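Local coordinates for uncharacterized protein (Vibrio parahaemolyticus, PDB 1ZBP) that is of unknown function but belongs to the ImpE family, whose members are associated with type VI secretion gene clusters, at residues V145-D150 / M208-S213; Y155-S160 / G239-L244; K5-L8 / Q14-L17. All coordinates share one frame; numbering follows the deposited sequence.

Interaction 1 of 3, residues V145-D150 / M208-S213; sequences VRDIDD and MTYVDS
The backbones at Asp149 and Tyr210 stay well apart, 8.4 Å from CA to CA, and the Tyr210 side chain spans the gap. Its hydroxyl donates to Asp147 across a short 2.6 Å bond from OH to OD1. The acceptor lone pair is the syn one, on the side of the other carboxylate oxygen. The Asp147 carboxyl carbon CG lies at the ring edge, in plane, yet the carboxylate is turned 58° from the ring. With CG anti to the backbone N (chi1 -167°), the acid extends to meet the incoming phenol from the opposite direction.

The same OD1 also accepts from Asp149 N at 2.9 Å, here on the anti side. This second bond closes an Asx turn just where strand 140-147 of the eight-stranded sheet runs out. The turn brings Asp149 over the ring. Its CB lies 3.4 Å from Tyr210 CE1, and its OD1 sits above one face, offset toward the rim. The two flat groups are only 20° from parallel. Asp149 OD2 is engaged by the backbone N atoms of Arg151 and Leu152, which hold the carboxylate over the ring face.

Behind the tyrosine, the chain makes a type I turn from Tyr210 to Ser213. Ser213 OG donates to Tyr210 O at 2.7 Å.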
ATOM      1  N   VAL A 145      16.979  -7.401   1.237  1.00 27.40           N
ATOM      2  CA  VAL A 145      15.866  -6.665   0.655  1.00 27.28           C
ATOM      3  C   VAL A 145      15.181  -5.755   1.683  1.00 28.21           C
ATOM      4  O   VAL A 145      14.895  -6.157   2.820  1.00 27.17           O
ATOM      5  CB  VAL A 145      14.819  -7.651   0.075  1.00 28.97           C
ATOM      6  CG1 VAL A 145      13.550  -6.922  -0.301  1.00 26.64           C
ATOM      7  CG2 VAL A 145      15.405  -8.336  -1.164  1.00 29.58           C
ATOM      8  N   ARG A 146      14.898  -4.526   1.273  1.00 27.21           N
ATOM      9  CA  ARG A 146      14.247  -3.589   2.164  1.00 28.23           C
ATOM     10  C   ARG A 146      13.627  -2.447   1.368  1.00 27.09           C
ATOM     11  O   ARG A 146      14.094  -2.136   0.280  1.00 27.98           O
ATOM     12  CB  ARG A 146      15.290  -3.072   3.141  1.00 31.22           C
ATOM     13  CG  ARG A 146      14.716  -2.438   4.364  1.00 38.04           C
ATOM     14  CD  ARG A 146      14.758  -0.925   4.259  1.00 40.95           C
ATOM     15  NE  ARG A 146      16.109  -0.419   4.104  1.00 40.19           N
ATOM     16  CZ  ARG A 146      16.484   0.784   4.523  1.00 45.40           C
ATOM     17  NH1 ARG A 146      15.601   1.582   5.120  1.00 41.16           N
ATOM     18  NH2 ARG A 146      17.741   1.194   4.341  1.00 47.55           N
ATOM     19  N   ASP A 147      12.572  -1.830   1.889  1.00 27.10           N
ATOM     20  CA  ASP A 147      11.947  -0.702   1.183  1.00 28.91           C
ATOM     21  C   ASP A 147      12.855   0.524   1.379  1.00 29.06           C
ATOM     22  O   ASP A 147      13.393   0.725   2.466  1.00 28.67           O
ATOM     23  CB  ASP A 147      10.556  -0.414   1.759  1.00 27.39           C
ATOM     24  CG  ASP A 147       9.734   0.529   0.886  1.00 29.10           C
ATOM     25  OD1 ASP A 147      10.233   1.612   0.518  1.00 26.11           O
ATOM     26  OD2 ASP A 147       8.577   0.184   0.570  1.00 27.14           O
ATOM     27  N   ILE A 148      13.038   1.331   0.336  1.00 30.11           N
ATOM     28  CA  ILE A 148      13.902   2.511   0.443  1.00 30.31           C
ATOM     29  C   ILE A 148      13.353   3.493   1.484  1.00 30.73           C
ATOM     30  O   ILE A 148      14.114   4.084   2.257  1.00 30.24           O
ATOM     31  CB  ILE A 148      14.072   3.219  -0.931  1.00 32.51           C
ATOM     32  CG1 ILE A 148      14.908   2.334  -1.867  1.00 29.68           C
ATOM     33  CG2 ILE A 148      14.764   4.586  -0.746  1.00 30.06           C
ATOM     34  CD1 ILE A 148      15.030   2.884  -3.296  1.00 33.46           C
ATOM     35  N   ASP A 149      12.032   3.650   1.486  1.00 31.89           N
ATOM     36  CA  ASP A 149      11.288   4.493   2.425  1.00 32.44           C
ATOM     37  C   ASP A 149      11.766   4.190   3.852  1.00 35.33           C
ATOM     38  O   ASP A 149      11.964   3.022   4.200  1.00 36.04           O
ATOM     39  CB  ASP A 149       9.804   4.143   2.314  1.00 31.79           C
ATOM     40  CG  ASP A 149       8.911   5.083   3.094  1.00 33.19           C
ATOM     41  OD1 ASP A 149       8.577   6.167   2.572  1.00 32.17           O
ATOM     42  OD2 ASP A 149       8.550   4.736   4.231  1.00 34.02           O
ATOM     43  N   ASP A 150      11.940   5.216   4.685  1.00 36.53           N
ATOM     44  CA  ASP A 150      12.400   4.993   6.067  1.00 36.88           C
ATOM     45  C   ASP A 150      11.292   4.666   7.057  1.00 36.46           C
ATOM     46  O   ASP A 150      11.565   4.223   8.174  1.00 37.15           O
ATOM     47  CB  ASP A 150      13.186   6.198   6.571  1.00 37.18           C
ATOM     48  CG  ASP A 150      14.584   6.229   6.028  1.00 38.10           C
ATOM     49  OD1 ASP A 150      15.090   7.346   5.774  1.00 41.06           O
ATOM     50  OD2 ASP A 150      15.185   5.138   5.863  1.00 34.40           O
HETATM   51  N   MSE A 208       0.426  -0.275  -3.698  1.00 28.29           N
HETATM   52  CA  MSE A 208       1.573  -0.119  -4.588  1.00 31.47           C
HETATM   53  C   MSE A 208       2.220   1.270  -4.521  1.00 32.37           C
HETATM   54  O   MSE A 208       3.259   1.498  -5.131  1.00 34.16           O
HETATM   55  CB  MSE A 208       1.112  -0.415  -6.025  1.00 35.27           C
HETATM   56  CG  MSE A 208       1.919  -1.452  -6.786  1.00 39.29           C
HETATM   57 SE   MSE A 208       2.249  -3.124  -5.846  1.00 49.14          SE
HETATM   58  CE  MSE A 208       3.550  -3.842  -7.116  1.00 45.49           C
ATOM     59  N   THR A 209       1.615   2.187  -3.771  1.00 33.01           N
ATOM     60  CA  THR A 209       2.125   3.555  -3.652  1.00 32.20           C
ATOM     61  C   THR A 209       2.328   3.942  -2.184  1.00 29.79           C
ATOM     62  O   THR A 209       1.706   3.367  -1.308  1.00 29.00           O
ATOM     63  CB  THR A 209       1.132   4.550  -4.295  1.00 34.15           C
ATOM     64  OG1 THR A 209       1.765   5.825  -4.451  1.00 42.07           O
ATOM     65  CG2 THR A 209      -0.090   4.713  -3.423  1.00 31.21           C
ATOM     66  N   TYR A 210       3.199   4.908  -1.909  1.00 28.70           N
ATOM     67  CA  TYR A 210       3.418   5.325  -0.528  1.00 28.74           C
ATOM     68  C   TYR A 210       2.212   6.041   0.056  1.00 28.68           C
ATOM     69  O   TYR A 210       1.422   6.615  -0.673  1.00 28.57           O
ATOM     70  CB  TYR A 210       4.660   6.213  -0.424  1.00 27.63           C
ATOM     71  CG  TYR A 210       5.926   5.439  -0.643  1.00 27.08           C
ATOM     72  CD1 TYR A 210       6.280   4.386   0.214  1.00 25.71           C
ATOM     73  CD2 TYR A 210       6.736   5.694  -1.740  1.00 22.88           C
ATOM     74  CE1 TYR A 210       7.402   3.611  -0.027  1.00 23.42           C
ATOM     75  CE2 TYR A 210       7.852   4.925  -1.983  1.00 24.00           C
ATOM     76  CZ  TYR A 210       8.180   3.891  -1.128  1.00 24.46           C
ATOM     77  OH  TYR A 210       9.305   3.153  -1.382  1.00 25.37           O
ATOM     78  N   VAL A 211       2.091   6.018   1.380  1.00 32.43           N
ATOM     79  CA  VAL A 211       0.962   6.641   2.061  1.00 33.50           C
ATOM     80  C   VAL A 211       0.934   8.169   1.958  1.00 35.35           C
ATOM     81  O   VAL A 211      -0.140   8.775   1.953  1.00 37.26           O
ATOM     82  CB  VAL A 211       0.903   6.194   3.560  1.00 30.47           C
ATOM     83  CG1 VAL A 211       2.020   6.845   4.365  1.00 28.65           C
ATOM     84  CG2 VAL A 211      -0.458   6.513   4.145  1.00 29.63           C
ATOM     85  N   ASP A 212       2.103   8.788   1.846  1.00 36.34           N
ATOM     86  CA  ASP A 212       2.172  10.242   1.737  1.00 40.12           C
ATOM     87  C   ASP A 212       1.977  10.794   0.321  1.00 40.48           C
ATOM     88  O   ASP A 212       1.877  12.006   0.146  1.00 41.09           O
ATOM     89  CB  ASP A 212       3.504  10.758   2.292  1.00 39.17           C
ATOM     90  CG  ASP A 212       3.581  10.666   3.798  1.00 41.82           C
ATOM     91  OD1 ASP A 212       2.754  11.315   4.480  1.00 45.47           O
ATOM     92  OD2 ASP A 212       4.464   9.943   4.314  1.00 42.41           O
ATOM     93  N   SER A 213       1.913   9.930  -0.687  1.00 41.85           N
ATOM     94  CA  SER A 213       1.748  10.416  -2.055  1.00 45.39           C
ATOM     95  C   SER A 213       0.635  11.465  -2.151  1.00 46.59           C
ATOM     96  O   SER A 213      -0.489  11.241  -1.687  1.00 48.54           O
ATOM     97  CB  SER A 213       1.514   9.244  -3.022  1.00 44.09           C
ATOM     98  OG  SER A 213       0.578   8.326  -2.523  1.00 47.97           O
TER

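Interaction 2 of 3, residues Y155-S160 / G239-L244; sequences YIELFS and GLKCWL
Lys241 NZ is held by Glu157 through a short salt bridge, 2.7 Å from NZ to OE2, and by a water 2.8 Å from NZ. Pro207 O is a third, weak acceptor. OE2 uses its anti lone pair, away from the other oxygen. The water bridges as well: it accepts from Glu157 N at 3.0 Å. The lysine therefore meets Glu157 twice, directly at the side chain and through the water at the backbone.

The reach comes from an extended chain. Lys241 is straight from CG to NZ (chi3 180°), and it crosses the Glu157 side chain at a slant. OE1 is taken by Arg81 and Tyr165, so both carboxylate oxygens are engaged.

Beside this polar pair, Ile156 CG2 lies 3.4 Å from both CZ2 and CH2 of Trp243. The approach is oblique. The indole NE1 bonds weakly to Asp147.

The contact joins strand 155-159 of the small mixed sheet to the start of strand 242-245 in the large antiparallel one. Its buried lysine and glutamate probably balance each other's charge, and Arg81 adds a further positive group to this buried network.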
ATOM      1  N   TYR A 155       9.531  -3.612   6.180  1.00 27.08           N
ATOM      2  CA  TYR A 155       8.138  -4.070   6.234  1.00 27.39           C
ATOM      3  C   TYR A 155       7.387  -3.926   4.913  1.00 26.09           C
ATOM      4  O   TYR A 155       7.705  -3.068   4.102  1.00 26.32           O
ATOM      5  CB  TYR A 155       7.352  -3.273   7.283  1.00 27.29           C
ATOM      6  CG  TYR A 155       7.690  -3.599   8.712  1.00 33.80           C
ATOM      7  CD1 TYR A 155       6.893  -4.468   9.452  1.00 34.69           C
ATOM      8  CD2 TYR A 155       8.818  -3.045   9.331  1.00 35.54           C
ATOM      9  CE1 TYR A 155       7.204  -4.778  10.763  1.00 36.02           C
ATOM     10  CE2 TYR A 155       9.134  -3.354  10.646  1.00 36.94           C
ATOM     11  CZ  TYR A 155       8.324  -4.221  11.357  1.00 37.54           C
ATOM     12  OH  TYR A 155       8.648  -4.550  12.662  1.00 38.48           O
ATOM     13  N   ILE A 156       6.404  -4.790   4.691  1.00 24.79           N
ATOM     14  CA  ILE A 156       5.568  -4.664   3.513  1.00 25.19           C
ATOM     15  C   ILE A 156       4.191  -4.415   4.100  1.00 26.25           C
ATOM     16  O   ILE A 156       3.948  -4.679   5.296  1.00 25.06           O
ATOM     17  CB  ILE A 156       5.508  -5.933   2.625  1.00 26.03           C
ATOM     18  CG1 ILE A 156       5.105  -7.148   3.459  1.00 25.88           C
ATOM     19  CG2 ILE A 156       6.819  -6.126   1.888  1.00 19.81           C
ATOM     20  CD1 ILE A 156       4.597  -8.297   2.617  1.00 25.96           C
ATOM     21  N   GLU A 157       3.296  -3.891   3.273  1.00 25.82           N
ATOM     22  CA  GLU A 157       1.940  -3.587   3.718  1.00 25.88           C
ATOM     23  C   GLU A 157       0.928  -4.511   3.028  1.00 27.26           C
ATOM     24  O   GLU A 157       1.099  -4.911   1.873  1.00 28.53           O
ATOM     25  CB  GLU A 157       1.604  -2.132   3.397  1.00 25.59           C
ATOM     26  CG  GLU A 157       2.616  -1.105   3.925  1.00 23.48           C
ATOM     27  CD  GLU A 157       2.155   0.341   3.707  1.00 23.72           C
ATOM     28  OE1 GLU A 157       1.676   0.987   4.657  1.00 23.02           O
ATOM     29  OE2 GLU A 157       2.278   0.854   2.579  1.00 21.13           O
ATOM     30  N   LEU A 158      -0.127  -4.866   3.740  1.00 27.28           N
ATOM     31  CA  LEU A 158      -1.138  -5.735   3.168  1.00 27.29           C
ATOM     32  C   LEU A 158      -2.486  -5.287   3.646  1.00 26.43           C
ATOM     33  O   LEU A 158      -2.622  -4.813   4.761  1.00 25.88           O
ATOM     34  CB  LEU A 158      -0.911  -7.194   3.593  1.00 28.12           C
ATOM     35  CG  LEU A 158       0.337  -7.929   3.075  1.00 30.57           C
ATOM     36  CD1 LEU A 158       0.566  -9.201   3.885  1.00 27.22           C
ATOM     37  CD2 LEU A 158       0.165  -8.258   1.589  1.00 30.06           C
ATOM     38  N   PHE A 159      -3.478  -5.415   2.777  1.00 25.61           N
ATOM     39  CA  PHE A 159      -4.851  -5.096   3.128  1.00 25.33           C
ATOM     40  C   PHE A 159      -5.518  -6.474   3.093  1.00 26.23           C
ATOM     41  O   PHE A 159      -5.660  -7.059   2.031  1.00 28.51           O
ATOM     42  CB  PHE A 159      -5.485  -4.168   2.085  1.00 25.65           C
ATOM     43  CG  PHE A 159      -4.922  -2.772   2.085  1.00 26.17           C
ATOM     44  CD1 PHE A 159      -4.224  -2.279   3.187  1.00 29.91           C
ATOM     45  CD2 PHE A 159      -5.139  -1.931   1.010  1.00 26.88           C
ATOM     46  CE1 PHE A 159      -3.753  -0.974   3.217  1.00 28.45           C
ATOM     47  CE2 PHE A 159      -4.672  -0.618   1.030  1.00 31.61           C
ATOM     48  CZ  PHE A 159      -3.974  -0.136   2.143  1.00 29.89           C
ATOM     49  N   SER A 160      -5.900  -7.004   4.249  1.00 28.19           N
ATOM     50  CA  SER A 160      -6.528  -8.320   4.307  1.00 30.57           C
ATOM     51  C   SER A 160      -7.973  -8.279   3.832  1.00 32.57           C
ATOM     52  O   SER A 160      -8.602  -7.214   3.792  1.00 32.95           O
ATOM     53  CB  SER A 160      -6.496  -8.861   5.730  1.00 29.90           C
ATOM     54  OG  SER A 160      -7.298  -8.079   6.578  1.00 32.92           O
ATOM     55  N   GLY A 239       4.520   8.339  -4.210  1.00 27.78           N
ATOM     56  CA  GLY A 239       4.300   7.661  -5.471  1.00 28.13           C
ATOM     57  C   GLY A 239       4.692   6.195  -5.414  1.00 27.15           C
ATOM     58  O   GLY A 239       4.713   5.608  -4.340  1.00 25.82           O
ATOM     59  N   LEU A 240       5.015   5.622  -6.575  1.00 25.39           N
ATOM     60  CA  LEU A 240       5.389   4.210  -6.723  1.00 25.78           C
ATOM     61  C   LEU A 240       6.528   3.758  -5.790  1.00 27.00           C
ATOM     62  O   LEU A 240       7.554   4.400  -5.710  1.00 30.26           O
ATOM     63  CB  LEU A 240       5.778   3.966  -8.191  1.00 23.73           C
ATOM     64  CG  LEU A 240       5.974   2.509  -8.608  1.00 22.60           C
ATOM     65  CD1 LEU A 240       4.620   1.788  -8.558  1.00 17.74           C
ATOM     66  CD2 LEU A 240       6.581   2.439 -10.005  1.00 12.31           C
ATOM     67  N   LYS A 241       6.352   2.650  -5.082  1.00 27.90           N
ATOM     68  CA  LYS A 241       7.396   2.178  -4.190  1.00 27.56           C
ATOM     69  C   LYS A 241       8.618   1.708  -4.980  1.00 27.20           C
ATOM     70  O   LYS A 241       8.496   1.231  -6.112  1.00 26.43           O
ATOM     71  CB  LYS A 241       6.854   1.053  -3.292  1.00 29.68           C
ATOM     72  CG  LYS A 241       5.696   1.493  -2.373  1.00 28.22           C
ATOM     73  CD  LYS A 241       5.262   0.401  -1.387  1.00 24.14           C
ATOM     74  CE  LYS A 241       4.108   0.880  -0.489  1.00 23.42           C
ATOM     75  NZ  LYS A 241       3.696  -0.157   0.521  1.00 25.76           N
ATOM     76  N   CYS A 242       9.794   1.845  -4.375  1.00 26.19           N
ATOM     77  CA  CYS A 242      11.061   1.459  -5.009  1.00 28.78           C
ATOM     78  C   CYS A 242      11.730   0.743  -3.829  1.00 25.70           C
ATOM     79  O   CYS A 242      11.720   1.262  -2.729  1.00 26.25           O
ATOM     80  CB  CYS A 242      11.846   2.736  -5.452  1.00 30.41           C
ATOM     81  SG  CYS A 242      12.898   2.696  -7.028  1.00 41.31           S
ATOM     82  N   TRP A 243      12.268  -0.453  -4.055  1.00 24.91           N
ATOM     83  CA  TRP A 243      12.916  -1.252  -3.017  1.00 26.30           C
ATOM     84  C   TRP A 243      14.405  -1.404  -3.281  1.00 26.56           C
ATOM     85  O   TRP A 243      14.857  -1.399  -4.425  1.00 24.61           O
ATOM     86  CB  TRP A 243      12.303  -2.674  -2.941  1.00 27.14           C
ATOM     87  CG  TRP A 243      10.964  -2.782  -2.246  1.00 30.98           C
ATOM     88  CD1 TRP A 243      10.195  -1.757  -1.792  1.00 31.27           C
ATOM     89  CD2 TRP A 243      10.239  -3.992  -1.948  1.00 33.41           C
ATOM     90  NE1 TRP A 243       9.038  -2.243  -1.228  1.00 34.55           N
ATOM     91  CE2 TRP A 243       9.039  -3.612  -1.310  1.00 34.04           C
ATOM     92  CE3 TRP A 243      10.487  -5.361  -2.161  1.00 35.30           C
ATOM     93  CZ2 TRP A 243       8.089  -4.536  -0.881  1.00 35.07           C
ATOM     94  CZ3 TRP A 243       9.535  -6.291  -1.731  1.00 34.05           C
ATOM     95  CH2 TRP A 243       8.351  -5.869  -1.098  1.00 35.33           C
ATOM     96  N   LEU A 244      15.159  -1.549  -2.205  1.00 26.14           N
ATOM     97  CA  LEU A 244      16.592  -1.751  -2.299  1.00 30.39           C
ATOM     98  C   LEU A 244      16.796  -3.268  -2.253  1.00 31.43           C
ATOM     99  O   LEU A 244      16.573  -3.888  -1.218  1.00 30.02           O
ATOM    100  CB  LEU A 244      17.277  -1.093  -1.102  1.00 31.78           C
ATOM    101  CG  LEU A 244      18.805  -1.094  -1.087  1.00 36.85           C
ATOM    102  CD1 LEU A 244      19.339  -0.318  -2.305  1.00 36.51           C
ATOM    103  CD2 LEU A 244      19.291  -0.452   0.210  1.00 36.32           C
TER
HETATM  104  O   HOH W   1       4.673  -2.801   0.887  1.00 24.66           O

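Interaction 3 of 3, residues K5-L8 / Q14-L17; sequences KNAL and QQAL
Ala7 and Ala16 point their CB atoms at each other, and the two short helical segments come close there. Their CA atoms are 5.2 Å apart. The methyl groups do not meet quite head on: Ala7 CB is 4.3 Å from Ala16 CB and slightly nearer, 4.0 Å, to the backbone N of Ala16. Two small side chains are what allow so close an approach.

Gln15 flanks the pair on its exposed side. Its CG is anti to the backbone N (chi1 167°) and the chain stays extended to CD, which lays the side chain along Ala7. CG and CD each touch Ala7 CB. The amide oxygen comes nearest, with OE1 3.3 Å from Ala7 CB. This is a van der Waals contact of an amide end with a methyl group.

Leu8 comes in on the other flank. One branch does the touching: CD1 lies 4.2 Å from Ala16 CB. The rest of the leucine faces Leu13 and Leu40, and also Leu184 and Leu220 from later in the chain. Its carbonyl oxygen accepts from Arg222.

The segments belong to helix 4-7 and helix 13-25, the first two in the chain, joined by a short link. Further helices follow, and the N-terminal region is consistent with a TPR-like helical array. Leu17 turns to Phe37 and Leu40 of helix 31-44, so helix 13-25 is packed against both neighbours. No hydrogen bond links the two segments. The contact therefore rests on apolar and van der Waals packing, with the polar end of Gln15 at its margin.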
ATOM      1  N   LYS A   5     -11.838   8.531 -19.564  1.00 71.89           N
ATOM      2  CA  LYS A   5     -10.843   7.492 -19.814  1.00 71.47           C
ATOM      3  C   LYS A   5      -9.668   8.064 -20.604  1.00 72.02           C
ATOM      4  O   LYS A   5      -8.615   7.433 -20.734  1.00 71.71           O
ATOM      5  CB  LYS A   5     -11.492   6.338 -20.592  1.00 70.60           C
ATOM      6  CG  LYS A   5     -11.036   4.944 -20.169  1.00 70.83           C
ATOM      7  CD  LYS A   5     -11.892   3.853 -20.811  1.00 70.51           C
ATOM      8  CE  LYS A   5     -11.490   2.457 -20.336  1.00 70.58           C
ATOM      9  NZ  LYS A   5     -10.070   2.120 -20.660  1.00 70.14           N
ATOM     10  N   ASN A   6      -9.863   9.270 -21.128  1.00 72.53           N
ATOM     11  CA  ASN A   6      -8.840   9.957 -21.906  1.00 72.76           C
ATOM     12  C   ASN A   6      -8.125  10.935 -20.972  1.00 72.34           C
ATOM     13  O   ASN A   6      -6.925  11.186 -21.111  1.00 73.19           O
ATOM     14  CB  ASN A   6      -9.492  10.708 -23.074  1.00 74.19           C
ATOM     15  CG  ASN A   6      -8.703  10.581 -24.371  1.00 75.55           C
ATOM     16  OD1 ASN A   6      -7.634  11.177 -24.531  1.00 75.85           O
ATOM     17  ND2 ASN A   6      -9.230   9.791 -25.306  1.00 75.97           N
ATOM     18  N   ALA A   7      -8.863  11.481 -20.011  1.00 70.66           N
ATOM     19  CA  ALA A   7      -8.271  12.408 -19.060  1.00 69.43           C
ATOM     20  C   ALA A   7      -7.360  11.629 -18.117  1.00 68.70           C
ATOM     21  O   ALA A   7      -6.401  12.176 -17.578  1.00 69.32           O
ATOM     22  CB  ALA A   7      -9.363  13.124 -18.273  1.00 68.88           C
ATOM     23  N   LEU A   8      -7.667  10.348 -17.926  1.00 67.71           N
ATOM     24  CA  LEU A   8      -6.873   9.486 -17.052  1.00 67.42           C
ATOM     25  C   LEU A   8      -5.556   9.096 -17.732  1.00 67.85           C
ATOM     26  O   LEU A   8      -4.569   8.794 -17.060  1.00 67.78           O
ATOM     27  CB  LEU A   8      -7.664   8.223 -16.683  1.00 65.93           C
ATOM     28  CG  LEU A   8      -7.116   7.348 -15.545  1.00 63.99           C
ATOM     29  CD1 LEU A   8      -7.160   8.130 -14.242  1.00 62.70           C
ATOM     30  CD2 LEU A   8      -7.946   6.070 -15.414  1.00 63.77           C
ATOM     31  N   GLN A  14      -7.930  14.413 -11.106  1.00 66.96           N
ATOM     32  CA  GLN A  14      -9.026  15.293 -10.729  1.00 67.05           C
ATOM     33  C   GLN A  14     -10.024  15.460 -11.875  1.00 67.85           C
ATOM     34  O   GLN A  14     -11.232  15.316 -11.677  1.00 67.80           O
ATOM     35  CB  GLN A  14      -8.492  16.657 -10.298  1.00 67.52           C
ATOM     36  CG  GLN A  14      -7.534  16.593  -9.122  1.00 68.57           C
ATOM     37  CD  GLN A  14      -8.068  15.747  -7.981  1.00 70.18           C
ATOM     38  OE1 GLN A  14      -8.086  14.517  -8.063  1.00 70.11           O
ATOM     39  NE2 GLN A  14      -8.519  16.402  -6.913  1.00 70.66           N
ATOM     40  N   GLN A  15      -9.518  15.756 -13.071  1.00 67.61           N
ATOM     41  CA  GLN A  15     -10.372  15.934 -14.246  1.00 67.33           C
ATOM     42  C   GLN A  15     -11.179  14.674 -14.551  1.00 66.51           C
ATOM     43  O   GLN A  15     -12.364  14.750 -14.872  1.00 65.61           O
ATOM     44  CB  GLN A  15      -9.523  16.320 -15.474  1.00 68.49           C
ATOM     45  CG  GLN A  15     -10.263  16.221 -16.819  1.00 69.03           C
ATOM     46  CD  GLN A  15      -9.409  16.645 -18.014  1.00 69.81           C
ATOM     47  OE1 GLN A  15      -8.251  16.242 -18.141  1.00 70.81           O
ATOM     48  NE2 GLN A  15      -9.991  17.440 -18.908  1.00 68.04           N
ATOM     49  N   ALA A  16     -10.527  13.518 -14.452  1.00 66.32           N
ATOM     50  CA  ALA A  16     -11.177  12.236 -14.718  1.00 66.10           C
ATOM     51  C   ALA A  16     -12.382  12.029 -13.803  1.00 65.88           C
ATOM     52  O   ALA A  16     -13.378  11.426 -14.210  1.00 65.53           O
ATOM     53  CB  ALA A  16     -10.177  11.092 -14.543  1.00 66.35           C
ATOM     54  N   LEU A  17     -12.289  12.535 -12.573  1.00 65.36           N
ATOM     55  CA  LEU A  17     -13.375  12.416 -11.606  1.00 65.65           C
ATOM     56  C   LEU A  17     -14.562  13.290 -12.012  1.00 65.84           C
ATOM     57  O   LEU A  17     -15.716  12.859 -11.937  1.00 65.83           O
ATOM     58  CB  LEU A  17     -12.883  12.806 -10.205  1.00 65.39           C
ATOM     59  CG  LEU A  17     -11.867  11.859  -9.549  1.00 65.43           C
ATOM     60  CD1 LEU A  17     -11.373  12.446  -8.230  1.00 64.60           C
ATOM     61  CD2 LEU A  17     -12.516  10.500  -9.320  1.00 65.57           C
TER

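Overall arrangement
From the N terminus, interaction 3 comes first. It closes a short loop, with five residues between its segments, and joins the first two helices. It is complete long before the others open. Its centre lies about 26 Å from each of theirs, in the helical part of the molecule. Interactions 1 and 2 lie in the beta part, within the region that defines the ImpE family. Their segments alternate: 145-150, 155-160, 208-213, then 239-244. The two closures therefore cross. Their centres are about 5 Å apart, and they touch, as strands 140-147 and 242-245 are sheet neighbours. Together they tie the large sheet to the small mixed sheet and to the loop after strand 202-207.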